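Local coordinates for protein sulfite reductase [ferredoxin] (Mycobacterium tuberculosis, PDB 1ZJ8) that reduces sulfite to sulfide, probably with electrons from ferredoxin, using a siroheme and a [4Fe-4S] cluster, at residues L193-Y206 / V272-V284. Numbering follows the deposited sequence.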
loop_
_atom_site.group_PDB
_atom_site.type_symbol
_atom_site.label_atom_id
_atom_site.label_comp_id
_atom_site.label_asym_id
_atom_site.label_seq_id
_atom_site.Cartn_x
_atom_site.Cartn_y
_atom_site.Cartn_z
ATOM N N LEU A 193 -20.511 -8.927 -3.312
ATOM C CA LEU A 193 -20.826 -9.320 -1.925
ATOM C C LEU A 193 -19.936 -8.554 -0.876
ATOM O O LEU A 193 -19.113 -7.699 -1.240
ATOM C CB LEU A 193 -20.724 -10.840 -1.765
ATOM C CG LEU A 193 -19.350 -11.490 -1.614
ATOM C CD1 LEU A 193 -19.507 -12.968 -1.408
ATOM C CD2 LEU A 193 -18.469 -11.213 -2.794
ATOM N N ASP A 194 -20.119 -8.837 0.418
ATOM C CA ASP A 194 -19.256 -8.274 1.458
ATOM C C ASP A 194 -18.433 -9.392 2.057
ATOM O O ASP A 194 -18.928 -10.147 2.895
ATOM C CB ASP A 194 -20.032 -7.590 2.572
ATOM C CG ASP A 194 -19.113 -7.006 3.649
ATOM O OD1 ASP A 194 -17.890 -6.970 3.439
ATOM O OD2 ASP A 194 -19.597 -6.563 4.709
ATOM N N PRO A 195 -17.149 -9.469 1.693
ATOM C CA PRO A 195 -16.365 -10.579 2.139
ATOM C C PRO A 195 -15.622 -10.245 3.439
ATOM O O PRO A 195 -14.685 -10.964 3.809
ATOM C CB PRO A 195 -15.397 -10.754 0.981
ATOM C CG PRO A 195 -15.096 -9.350 0.567
ATOM C CD PRO A 195 -16.320 -8.522 0.928
ATOM N N THR A 196 -16.023 -9.171 4.124
ATOM C CA THR A 196 -15.361 -8.766 5.361
ATOM C C THR A 196 -15.176 -9.951 6.290
ATOM O O THR A 196 -14.098 -10.139 6.843
ATOM C CB THR A 196 -16.146 -7.732 6.125
ATOM O OG1 THR A 196 -16.370 -6.603 5.288
ATOM C CG2 THR A 196 -15.373 -7.311 7.371
ATOM N N TRP A 197 -16.218 -10.759 6.441
ATOM C CA TRP A 197 -16.112 -11.975 7.226
ATOM C C TRP A 197 -14.834 -12.778 6.970
ATOM O O TRP A 197 -14.248 -13.320 7.918
ATOM C CB TRP A 197 -17.290 -12.893 6.969
ATOM C CG TRP A 197 -17.255 -14.090 7.837
ATOM C CD1 TRP A 197 -17.767 -14.204 9.095
ATOM C CD2 TRP A 197 -16.677 -15.359 7.521
ATOM N NE1 TRP A 197 -17.559 -15.471 9.581
ATOM C CE2 TRP A 197 -16.882 -16.200 8.635
ATOM C CE3 TRP A 197 -16.014 -15.873 6.395
ATOM C CZ2 TRP A 197 -16.435 -17.525 8.661
ATOM C CZ3 TRP A 197 -15.587 -17.185 6.416
ATOM C CH2 TRP A 197 -15.796 -17.995 7.543
ATOM N N ALA A 198 -14.416 -12.894 5.711
ATOM C CA ALA A 198 -13.232 -13.691 5.397
ATOM C C ALA A 198 -11.975 -13.042 5.973
ATOM O O ALA A 198 -11.090 -13.730 6.473
ATOM C CB ALA A 198 -13.093 -13.894 3.887
ATOM N N ILE A 199 -11.902 -11.716 5.880
ATOM C CA ILE A 199 -10.721 -10.959 6.302
ATOM C C ILE A 199 -10.599 -11.088 7.773
ATOM O O ILE A 199 -9.507 -11.256 8.300
ATOM C CB ILE A 199 -10.842 -9.446 5.968
ATOM C CG1 ILE A 199 -10.851 -9.264 4.444
ATOM C CG2 ILE A 199 -9.716 -8.628 6.674
ATOM C CD1 ILE A 199 -10.753 -7.832 3.957
ATOM N N GLU A 200 -11.738 -10.993 8.438
ATOM C CA GLU A 200 -11.762 -11.049 9.867
ATOM C C GLU A 200 -11.331 -12.398 10.365
ATOM O O GLU A 200 -10.541 -12.455 11.291
ATOM C CB GLU A 200 -13.143 -10.662 10.360
ATOM C CG GLU A 200 -13.402 -9.172 10.151
ATOM C CD GLU A 200 -14.672 -8.701 10.835
ATOM O OE1 GLU A 200 -15.597 -9.527 11.050
ATOM O OE2 GLU A 200 -14.747 -7.498 11.154
ATOM N N GLU A 201 -11.801 -13.471 9.728
ATOM C CA GLU A 201 -11.357 -14.838 10.072
ATOM C C GLU A 201 -9.854 -15.067 9.843
ATOM O O GLU A 201 -9.172 -15.660 10.685
ATOM C CB GLU A 201 -12.149 -15.884 9.285
ATOM C CG GLU A 201 -13.474 -16.270 9.896
ATOM C CD GLU A 201 -13.306 -16.719 11.319
ATOM O OE1 GLU A 201 -12.329 -17.451 11.588
ATOM O OE2 GLU A 201 -14.133 -16.320 12.178
ATOM N N ILE A 202 -9.339 -14.593 8.712
ATOM C CA ILE A 202 -7.923 -14.756 8.416
ATOM C C ILE A 202 -7.069 -14.132 9.519
ATOM O O ILE A 202 -6.069 -14.711 9.942
ATOM C CB ILE A 202 -7.558 -14.164 7.028
ATOM C CG1 ILE A 202 -7.978 -15.135 5.920
ATOM C CG2 ILE A 202 -6.037 -13.805 6.947
ATOM C CD1 ILE A 202 -8.043 -14.509 4.564
ATOM N N VAL A 203 -7.468 -12.958 9.981
ATOM C CA VAL A 203 -6.734 -12.299 11.036
ATOM C C VAL A 203 -6.791 -13.143 12.310
ATOM O O VAL A 203 -5.762 -13.354 12.958
ATOM C CB VAL A 203 -7.246 -10.858 11.254
ATOM C CG1 VAL A 203 -6.770 -10.295 12.585
ATOM C CG2 VAL A 203 -6.798 -9.959 10.089
ATOM N N ARG A 204 -7.979 -13.651 12.643
ATOM C CA ARG A 204 -8.186 -14.388 13.893
ATOM C C ARG A 204 -7.502 -15.755 13.907
ATOM O O ARG A 204 -6.896 -16.146 14.903
ATOM C CB ARG A 204 -9.666 -14.572 14.134
ATOM C CG ARG A 204 -9.983 -15.075 15.517
ATOM C CD ARG A 204 -11.470 -15.260 15.705
ATOM N NE ARG A 204 -11.984 -16.332 14.848
ATOM C CZ ARG A 204 -11.874 -17.646 15.088
ATOM N NH1 ARG A 204 -11.251 -18.116 16.172
ATOM N NH2 ARG A 204 -12.399 -18.506 14.222
ATOM N N ARG A 205 -7.592 -16.478 12.801
ATOM C CA ARG A 205 -6.991 -17.804 12.731
ATOM C C ARG A 205 -5.468 -17.733 12.602
ATOM O O ARG A 205 -4.775 -18.384 13.367
ATOM C CB ARG A 205 -7.587 -18.655 11.588
ATOM C CG ARG A 205 -9.130 -18.639 11.538
ATOM C CD ARG A 205 -9.776 -20.025 11.589
ATOM N NE ARG A 205 -9.789 -20.677 10.276
ATOM C CZ ARG A 205 -10.767 -20.584 9.372
ATOM N NH1 ARG A 205 -11.856 -19.847 9.596
ATOM N NH2 ARG A 205 -10.647 -21.237 8.222
ATOM N N TYR A 206 -4.953 -16.930 11.674
ATOM C CA TYR A 206 -3.559 -17.075 11.208
ATOM C C TYR A 206 -2.578 -15.994 11.683
ATOM O O TYR A 206 -1.411 -16.290 11.981
ATOM C CB TYR A 206 -3.544 -17.196 9.664
ATOM C CG TYR A 206 -4.561 -18.217 9.170
ATOM C CD1 TYR A 206 -4.413 -19.576 9.464
ATOM C CD2 TYR A 206 -5.707 -17.815 8.467
ATOM C CE1 TYR A 206 -5.363 -20.516 9.053
ATOM C CE2 TYR A 206 -6.667 -18.755 8.034
ATOM C CZ TYR A 206 -6.482 -20.100 8.337
ATOM O OH TYR A 206 -7.407 -21.030 7.925
ATOM N N VAL A 272 -14.374 -19.328 -5.501
ATOM C CA VAL A 272 -14.305 -19.753 -4.111
ATOM C C VAL A 272 -15.454 -19.127 -3.305
ATOM O O VAL A 272 -15.538 -17.898 -3.188
ATOM C CB VAL A 272 -12.971 -19.304 -3.492
ATOM C CG1 VAL A 272 -12.851 -19.775 -2.043
ATOM C CG2 VAL A 272 -11.791 -19.811 -4.336
ATOM N N PRO A 273 -16.333 -19.957 -2.720
ATOM C CA PRO A 273 -17.457 -19.354 -1.980
ATOM C C PRO A 273 -16.926 -18.681 -0.709
ATOM O O PRO A 273 -15.870 -19.069 -0.183
ATOM C CB PRO A 273 -18.346 -20.560 -1.658
ATOM C CG PRO A 273 -17.367 -21.731 -1.586
ATOM C CD PRO A 273 -16.317 -21.433 -2.620
ATOM N N LEU A 274 -17.621 -17.672 -0.215
ATOM C CA LEU A 274 -17.081 -16.889 0.904
ATOM C C LEU A 274 -16.586 -17.734 2.106
ATOM O O LEU A 274 -15.567 -17.400 2.724
ATOM C CB LEU A 274 -18.108 -15.838 1.351
ATOM C CG LEU A 274 -17.634 -14.861 2.428
ATOM C CD1 LEU A 274 -16.342 -14.126 2.039
ATOM C CD2 LEU A 274 -18.740 -13.862 2.721
ATOM N N GLY A 275 -17.306 -18.811 2.431
ATOM C CA GLY A 275 -16.948 -19.686 3.551
ATOM C C GLY A 275 -15.590 -20.381 3.450
ATOM O O GLY A 275 -14.956 -20.659 4.453
ATOM N N GLU A 276 -15.140 -20.648 2.228
ATOM C CA GLU A 276 -13.909 -21.391 1.976
ATOM C C GLU A 276 -12.686 -20.466 1.777
ATOM O O GLU A 276 -11.563 -20.960 1.592
ATOM C CB GLU A 276 -14.096 -22.298 0.733
ATOM C CG GLU A 276 -14.808 -23.673 0.962
ATOM C CD GLU A 276 -15.379 -24.339 -0.339
ATOM O OE1 GLU A 276 -14.910 -24.075 -1.480
ATOM O OE2 GLU A 276 -16.334 -25.141 -0.204
ATOM N N VAL A 277 -12.887 -19.145 1.853
ATOM C CA VAL A 277 -11.833 -18.173 1.535
ATOM C C VAL A 277 -10.653 -18.243 2.505
ATOM O O VAL A 277 -9.509 -18.358 2.057
ATOM C CB VAL A 277 -12.384 -16.700 1.370
ATOM C CG1 VAL A 277 -11.252 -15.677 1.183
ATOM C CG2 VAL A 277 -13.342 -16.615 0.186
ATOM N N PRO A 278 -10.908 -18.163 3.822
ATOM C CA PRO A 278 -9.814 -18.315 4.802
ATOM C C PRO A 278 -8.964 -19.589 4.602
ATOM O O PRO A 278 -7.725 -19.567 4.751
ATOM C CB PRO A 278 -10.565 -18.360 6.145
ATOM C CG PRO A 278 -11.816 -17.599 5.920
ATOM C CD PRO A 278 -12.196 -17.872 4.479
ATOM N N GLU A 279 -9.654 -20.676 4.264
ATOM C CA GLU A 279 -9.059 -21.999 4.030
ATOM C C GLU A 279 -8.087 -21.966 2.821
ATOM O O GLU A 279 -6.928 -22.400 2.870
ATOM C CB GLU A 279 -10.213 -22.958 3.714
ATOM C CG GLU A 279 -10.176 -24.310 4.339
ATOM C CD GLU A 279 -11.336 -25.188 3.824
ATOM O OE1 GLU A 279 -11.586 -25.223 2.586
ATOM O OE2 GLU A 279 -11.992 -25.860 4.662
ATOM N N VAL A 280 -8.607 -21.446 1.723
ATOM C CA VAL A 280 -7.876 -21.385 0.480
ATOM C C VAL A 280 -6.711 -20.416 0.634
ATOM O O VAL A 280 -5.615 -20.664 0.108
ATOM C CB VAL A 280 -8.804 -20.929 -0.650
ATOM C CG1 VAL A 280 -8.012 -20.657 -1.924
ATOM C CG2 VAL A 280 -9.906 -21.968 -0.883
ATOM N N TRP A 281 -6.955 -19.314 1.352
ATOM C CA TRP A 281 -5.910 -18.331 1.623
ATOM C C TRP A 281 -4.751 -19.024 2.324
ATOM O O TRP A 281 -3.586 -18.829 1.955
ATOM C CB TRP A 281 -6.452 -17.189 2.481
ATOM C CG TRP A 281 -5.442 -16.138 2.796
ATOM C CD1 TRP A 281 -5.205 -14.988 2.094
ATOM C CD2 TRP A 281 -4.524 -16.132 3.897
ATOM N NE1 TRP A 281 -4.195 -14.268 2.690
ATOM C CE2 TRP A 281 -3.762 -14.945 3.802
ATOM C CE3 TRP A 281 -4.260 -17.018 4.945
ATOM C CZ2 TRP A 281 -2.770 -14.615 4.728
ATOM C CZ3 TRP A 281 -3.274 -16.680 5.867
ATOM C CH2 TRP A 281 -2.544 -15.485 5.751
ATOM N N ALA A 282 -5.081 -19.852 3.318
ATOM C CA ALA A 282 -4.058 -20.567 4.084
ATOM C C ALA A 282 -3.222 -21.478 3.172
ATOM O O ALA A 282 -1.998 -21.522 3.272
ATOM C CB ALA A 282 -4.696 -21.356 5.209
ATOM N N ALA A 283 -3.892 -22.163 2.260
ATOM C CA ALA A 283 -3.243 -23.099 1.373
ATOM C C ALA A 283 -2.269 -22.400 0.419
ATOM O O ALA A 283 -1.160 -22.893 0.150
ATOM C CB ALA A 283 -4.283 -23.850 0.595
ATOM N N VAL A 284 -2.672 -21.244 -0.098
ATOM C CA VAL A 284 -1.790 -20.462 -0.980
ATOM C C VAL A 284 -0.560 -19.982 -0.194
ATOM O O VAL A 284 0.591 -20.143 -0.642
ATOM C CB VAL A 284 -2.521 -19.243 -1.593
ATOM C CG1 VAL A 284 -1.536 -18.329 -2.305
ATOM C CG2 VAL A 284 -3.639 -19.689 -2.564
#
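Ile-202 lies over one face of the Trp-281 indole, its CD1 3.8 Å from the centroid of the five-membered ring in a CH-pi contact, while CG2 sits over the six-membered ring, about equally far from its atoms. The pair is part of a helix-helix packing in the first nitrite/sulfite reductase 4Fe-4S domain, where helices 196-206 and 277-291 lie against the same mixed sheet; the axes of 196-206 and 277-284 approach to 9.3 Å and cross at -52°. On the sheet side, Ile-202 also touches Ile-223 of strand 219-224, and Trp-281 reaches Val-236 and Phe-238 of strand 236-243. The indole has CG anti to its own backbone N (chi1 -180°), a turn that brings the ring face against Ile-202; NE1 is engaged by Thr-221 OG1, which satisfies the polar edge of this buried ring.

Pro-278 is the knob of the interface, set among Ala-198, Glu-201, Ile-202 and Arg-205. Its CG meets Glu-201 CB and, at 3.8 Å, Trp-197 CZ3, whereas CB lies 3.5 Å from Arg-205 NH2, the guanidinium approaching obliquely. That guanidinium is tied back to its own helix by a salt bridge from NH1 to Glu-201 OE1, an oxygen that also takes Arg-204 NH2 through its syn lone pair.

Nearer the N-terminus of helix 196-206, Leu-274 drives its forked end against the chain ahead of the first turn: CD1 lies 3.5 Å from Pro-195 CA and also touches Ala-198 CB, which in turn rests on Val-277 CG1. Toward the other end, the Tyr-206 and Trp-281 rings lie at 29° to each other but are slid apart with little overlap, and Ala-282 CB makes an off-centre CH-pi contact 4.2 Å from the centroid of the Tyr-206 ring.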